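Local coordinates for putative molybdenum cofactor biosynthesis protein (Corynebacterium diphtheriae, PDB 2G2C) that is of unknown function but belongs to the molybdenum cofactor biosynthesis family and probably binds molybdopterin, at residues L66-T79 and T127-S141. Numbering follows the deposited sequence.
Sequences LKQGARFIITAGGT and TGRDDHAALIVNAPS. With NA (sodium ion), chain B.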
loop_
_atom_site.group_PDB
_atom_site.type_symbol
_atom_site.label_atom_id
_atom_site.label_comp_id
_atom_site.label_asym_id
_atom_site.label_seq_id
_atom_site.Cartn_x
_atom_site.Cartn_y
_atom_site.Cartn_z
ATOM N N LEU A 66 -4.625 -6.188 8.544
ATOM C CA LEU A 66 -4.794 -7.602 8.187
ATOM C C LEU A 66 -5.767 -8.295 9.164
ATOM O O LEU A 66 -6.582 -9.080 8.740
ATOM C CB LEU A 66 -3.454 -8.327 8.182
ATOM C CG LEU A 66 -2.506 -7.880 7.055
ATOM C CD1 LEU A 66 -1.104 -8.417 7.380
ATOM C CD2 LEU A 66 -2.936 -8.388 5.678
ATOM N N LYS A 67 -5.618 -8.033 10.454
ATOM C CA LYS A 67 -6.498 -8.631 11.484
ATOM C C LYS A 67 -7.950 -8.241 11.248
ATOM O O LYS A 67 -8.893 -9.028 11.496
ATOM C CB LYS A 67 -6.051 -8.173 12.864
ATOM C CG LYS A 67 -4.866 -8.966 13.412
ATOM C CD LYS A 67 -4.418 -8.495 14.805
ATOM C CE LYS A 67 -5.555 -8.338 15.774
ATOM N NZ LYS A 67 -4.992 -7.947 17.113
ATOM N N GLN A 68 -8.138 -7.002 10.777
ATOM C CA GLN A 68 -9.500 -6.492 10.542
ATOM C C GLN A 68 -10.095 -7.045 9.247
ATOM O O GLN A 68 -11.281 -6.808 8.942
ATOM C CB GLN A 68 -9.498 -4.972 10.571
ATOM C CG GLN A 68 -9.105 -4.478 11.980
ATOM C CD GLN A 68 -9.286 -2.998 12.238
ATOM O OE1 GLN A 68 -9.679 -2.222 11.354
ATOM N NE2 GLN A 68 -8.988 -2.589 13.481
ATOM N N GLY A 69 -9.300 -7.814 8.509
ATOM C CA GLY A 69 -9.791 -8.476 7.313
ATOM C C GLY A 69 -9.432 -7.778 6.004
ATOM O O GLY A 69 -9.953 -8.155 4.941
ATOM N N ALA A 70 -8.589 -6.736 6.052
ATOM C CA ALA A 70 -8.216 -6.103 4.767
ATOM C C ALA A 70 -7.457 -7.074 3.864
ATOM O O ALA A 70 -6.543 -7.792 4.307
ATOM C CB ALA A 70 -7.375 -4.880 5.022
ATOM N N ARG A 71 -7.894 -7.099 2.609
ATOM C CA ARG A 71 -7.191 -7.899 1.599
ATOM C C ARG A 71 -6.392 -7.046 0.600
ATOM O O ARG A 71 -5.669 -7.575 -0.216
ATOM C CB ARG A 71 -8.121 -8.887 0.892
ATOM C CG ARG A 71 -8.660 -9.945 1.878
ATOM C CD ARG A 71 -9.307 -11.071 1.110
ATOM N NE ARG A 71 -8.365 -11.791 0.251
ATOM C CZ ARG A 71 -8.695 -12.430 -0.872
ATOM N NH1 ARG A 71 -9.988 -12.496 -1.275
ATOM N NH2 ARG A 71 -7.724 -13.012 -1.594
ATOM N N PHE A 72 -6.538 -5.719 0.700
ATOM C CA PHE A 72 -5.746 -4.808 -0.121
ATOM C C PHE A 72 -5.315 -3.709 0.817
ATOM O O PHE A 72 -6.165 -3.067 1.440
ATOM C CB PHE A 72 -6.568 -4.239 -1.287
ATOM C CG PHE A 72 -5.824 -3.203 -2.075
ATOM C CD1 PHE A 72 -4.598 -3.499 -2.647
ATOM C CD2 PHE A 72 -6.313 -1.908 -2.224
ATOM C CE1 PHE A 72 -3.874 -2.533 -3.373
ATOM C CE2 PHE A 72 -5.573 -0.937 -2.948
ATOM C CZ PHE A 72 -4.384 -1.256 -3.524
ATOM N N ILE A 73 -4.005 -3.546 0.980
ATOM C CA ILE A 73 -3.462 -2.528 1.849
ATOM C C ILE A 73 -2.529 -1.701 1.026
ATOM O O ILE A 73 -1.614 -2.255 0.393
ATOM C CB ILE A 73 -2.672 -3.180 3.022
ATOM C CG1 ILE A 73 -3.626 -4.034 3.871
ATOM C CG2 ILE A 73 -1.981 -2.093 3.852
ATOM C CD1 ILE A 73 -2.955 -4.836 5.012
ATOM N N ILE A 74 -2.762 -0.388 1.002
ATOM C CA ILE A 74 -1.848 0.498 0.263
ATOM C C ILE A 74 -1.261 1.506 1.264
ATOM O O ILE A 74 -2.000 2.112 2.031
ATOM C CB ILE A 74 -2.526 1.157 -0.951
ATOM C CG1 ILE A 74 -1.474 1.985 -1.747
ATOM C CG2 ILE A 74 -3.715 1.983 -0.526
ATOM C CD1 ILE A 74 -1.795 2.133 -3.245
ATOM N N THR A 75 0.069 1.622 1.268
ATOM C CA THR A 75 0.756 2.591 2.119
ATOM C C THR A 75 1.230 3.741 1.218
ATOM O O THR A 75 1.463 3.558 0.008
ATOM C CB THR A 75 1.982 1.979 2.839
ATOM O OG1 THR A 75 2.987 1.570 1.889
ATOM C CG2 THR A 75 1.554 0.742 3.667
ATOM N N ALA A 76 1.407 4.914 1.820
ATOM C CA ALA A 76 1.949 6.058 1.077
ATOM C C ALA A 76 2.989 6.673 1.955
ATOM O O ALA A 76 2.635 7.177 3.026
ATOM C CB ALA A 76 0.806 7.073 0.757
ATOM N N GLY A 77 4.254 6.660 1.511
ATOM C CA GLY A 77 5.308 7.272 2.270
ATOM C C GLY A 77 6.248 6.307 2.964
ATOM O O GLY A 77 5.972 5.107 3.105
ATOM N N GLY A 78 7.366 6.872 3.409
ATOM C CA GLY A 78 8.363 6.105 4.170
ATOM C C GLY A 78 9.216 5.158 3.347
ATOM O O GLY A 78 9.786 4.206 3.880
ATOM N N THR A 79 9.351 5.449 2.052
ATOM C CA THR A 79 10.102 4.548 1.160
ATOM C C THR A 79 11.521 5.004 0.779
ATOM O O THR A 79 12.183 4.304 0.021
ATOM C CB THR A 79 9.319 4.273 -0.154
ATOM O OG1 THR A 79 9.206 5.484 -0.912
ATOM C CG2 THR A 79 7.893 3.734 0.132
ATOM N N THR A 127 0.433 -11.742 0.933
ATOM C CA THR A 127 0.742 -12.320 2.246
ATOM C C THR A 127 0.513 -13.823 2.299
ATOM O O THR A 127 0.762 -14.452 3.320
ATOM C CB THR A 127 -0.090 -11.700 3.368
ATOM O OG1 THR A 127 -1.464 -11.996 3.090
ATOM C CG2 THR A 127 0.190 -10.178 3.475
ATOM N N GLY A 128 0.084 -14.396 1.191
ATOM C CA GLY A 128 -0.230 -15.830 1.104
ATOM C C GLY A 128 -0.647 -16.136 -0.308
ATOM O O GLY A 128 -0.551 -15.265 -1.202
ATOM N N ARG A 129 -1.175 -17.341 -0.506
ATOM C CA ARG A 129 -1.522 -17.775 -1.850
ATOM C C ARG A 129 -2.964 -18.207 -2.074
ATOM O O ARG A 129 -3.307 -18.740 -3.126
ATOM C CB ARG A 129 -0.451 -18.708 -2.451
ATOM C CG ARG A 129 0.951 -18.053 -2.499
ATOM C CD ARG A 129 1.069 -16.968 -3.597
ATOM N NE ARG A 129 1.109 -17.611 -4.925
ATOM C CZ ARG A 129 2.204 -18.151 -5.484
ATOM N NH1 ARG A 129 3.388 -18.042 -4.866
ATOM N NH2 ARG A 129 2.112 -18.787 -6.662
ATOM N N ASP A 130 -3.816 -17.892 -1.103
ATOM C CA ASP A 130 -5.163 -18.403 -1.083
ATOM C C ASP A 130 -6.144 -17.255 -0.907
ATOM O O ASP A 130 -5.741 -16.064 -0.928
ATOM C CB ASP A 130 -5.352 -19.467 0.002
ATOM C CG ASP A 130 -5.131 -18.941 1.414
ATOM O OD1 ASP A 130 -5.261 -17.726 1.722
ATOM O OD2 ASP A 130 -4.854 -19.814 2.276
ATOM N N ASP A 131 -7.409 -17.608 -0.682
ATOM C CA ASP A 131 -8.477 -16.587 -0.656
ATOM C C ASP A 131 -8.569 -15.762 0.632
ATOM O O ASP A 131 -9.512 -14.932 0.825
ATOM C CB ASP A 131 -9.825 -17.163 -1.122
ATOM C CG ASP A 131 -10.416 -18.166 -0.158
ATOM O OD1 ASP A 131 -9.819 -18.420 0.898
ATOM O OD2 ASP A 131 -11.516 -18.688 -0.497
ATOM N N HIS A 132 -7.595 -15.995 1.525
ATOM C CA HIS A 132 -7.436 -15.167 2.707
ATOM C C HIS A 132 -6.255 -14.202 2.557
ATOM O O HIS A 132 -6.071 -13.317 3.406
ATOM C CB HIS A 132 -7.246 -16.027 3.942
ATOM C CG HIS A 132 -8.529 -16.607 4.453
ATOM N ND1 HIS A 132 -8.796 -16.773 5.798
ATOM C CD2 HIS A 132 -9.632 -17.030 3.786
ATOM C CE1 HIS A 132 -10.007 -17.287 5.932
ATOM N NE2 HIS A 132 -10.534 -17.456 4.729
ATOM N N ALA A 133 -5.466 -14.374 1.498
ATOM C CA ALA A 133 -4.223 -13.590 1.349
ATOM C C ALA A 133 -4.548 -12.147 0.988
ATOM O O ALA A 133 -5.561 -11.904 0.334
ATOM C CB ALA A 133 -3.320 -14.212 0.286
ATOM N N ALA A 134 -3.688 -11.225 1.422
ATOM C CA ALA A 134 -3.830 -9.818 1.090
ATOM C C ALA A 134 -2.715 -9.375 0.141
ATOM O O ALA A 134 -1.621 -9.948 0.145
ATOM C CB ALA A 134 -3.787 -8.977 2.341
ATOM N N LEU A 135 -3.020 -8.368 -0.667
ATOM C CA LEU A 135 -2.038 -7.684 -1.501
ATOM C C LEU A 135 -1.632 -6.384 -0.808
ATOM O O LEU A 135 -2.510 -5.621 -0.407
ATOM C CB LEU A 135 -2.693 -7.324 -2.821
ATOM C CG LEU A 135 -1.886 -6.452 -3.782
ATOM C CD1 LEU A 135 -0.634 -7.204 -4.323
ATOM C CD2 LEU A 135 -2.813 -6.018 -4.929
ATOM N N ILE A 136 -0.336 -6.141 -0.628
ATOM C CA ILE A 136 0.147 -4.920 -0.005
ATOM C C ILE A 136 0.976 -4.196 -1.052
ATOM O O ILE A 136 1.813 -4.831 -1.743
ATOM C CB ILE A 136 0.998 -5.230 1.242
ATOM C CG1 ILE A 136 0.222 -6.122 2.218
ATOM C CG2 ILE A 136 1.433 -3.923 1.942
ATOM C CD1 ILE A 136 0.998 -6.459 3.442
ATOM N N VAL A 137 0.745 -2.879 -1.172
ATOM C CA VAL A 137 1.438 -2.041 -2.169
ATOM C C VAL A 137 1.976 -0.830 -1.437
ATOM O O VAL A 137 1.217 -0.136 -0.745
ATOM C CB VAL A 137 0.427 -1.548 -3.252
ATOM C CG1 VAL A 137 1.029 -0.454 -4.152
ATOM C CG2 VAL A 137 -0.069 -2.708 -4.092
ATOM N N ASN A 138 3.284 -0.584 -1.584
ATOM C CA ASN A 138 3.916 0.640 -1.040
ATOM C C ASN A 138 3.989 1.707 -2.121
ATOM O O ASN A 138 4.704 1.519 -3.123
ATOM C CB ASN A 138 5.375 0.383 -0.631
ATOM C CG ASN A 138 5.544 -0.636 0.479
ATOM O OD1 ASN A 138 6.614 -1.223 0.559
ATOM N ND2 ASN A 138 4.556 -0.792 1.364
ATOM N N ALA A 139 3.264 2.816 -1.935
ATOM C CA ALA A 139 3.423 3.975 -2.826
ATOM C C ALA A 139 4.288 5.059 -2.195
ATOM O O ALA A 139 4.444 5.114 -0.984
ATOM C CB ALA A 139 2.054 4.560 -3.168
ATOM N N PRO A 140 4.875 5.932 -3.024
ATOM C CA PRO A 140 5.576 7.102 -2.476
ATOM C C PRO A 140 4.614 8.074 -1.788
ATOM O O PRO A 140 3.390 7.890 -1.872
ATOM C CB PRO A 140 6.202 7.773 -3.716
ATOM C CG PRO A 140 6.179 6.676 -4.800
ATOM C CD PRO A 140 4.940 5.853 -4.498
ATOM N N SER A 141 5.181 9.101 -1.153
ATOM C CA SER A 141 4.356 10.086 -0.466
ATOM C C SER A 141 3.669 11.039 -1.448
ATOM O O SER A 141 2.596 11.561 -1.156
ATOM C CB SER A 141 5.209 10.919 0.485
ATOM O OG SER A 141 6.304 11.480 -0.218
HETATM NA NA NA B . 8.083 7.890 0.095
HETATM O O HOH W 1 4.677 3.464 1.162
#
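Arg71 reaches across to the turn 130-133 that leads into strand 135-139. Its CB and CG pass alongside Ala133 O, both at 4.0 Å. CD is about equally far from the carbonyl oxygens of Asp131 and Ala133. A bend at chi3 (63°) then turns the guanidinium side-on to Ala133 O, which accepts from NE at 2.8 Å and from NH2 at 3.1 Å. This oxygen sits almost in the guanidinium plane. Asp131 O lies over the centre of one face, 3.1 Å from CZ. NH2 also forms a salt bridge with Asp165 of helix 157-165.

Beyond Arg71, strands 72-76 and 135-139 run parallel as neighbours at the middle of the sheet. Their backbone ladder runs from Arg71 O to Gly77 N. Phe72, Ile74, Leu135 and Val137 share one face. The Phe72 ring lies beside Leu135, and Val137 CG2 meets its edge at CE1 (3.9 Å). Helix 143-153 packs on Phe72 and Val137.

Thr75 and Asn138 point to the other face. Thr75 OG1 sits between its backbone N and carbonyl carbon (chi1 64°), which sets it beside Asn138 ND2, from which it accepts at 2.9 Å. OG1 lies 29° out of the Asn138 amide plane. The same hydroxyl donates to a water that donates in turn to Gly77 O and Ala139 O. Asn138 OD1 accepts from Ile123 N. Further on, Thr79 OG1 binds the sodium ion at 2.8 Å.

The chemistry implies a backbone ladder with apolar side chains along its middle and polar side-chain bonds at both ends: one arginine fixes the entry turn, and a buried Thr-Asn-water network ties together the C-terminal strand ends.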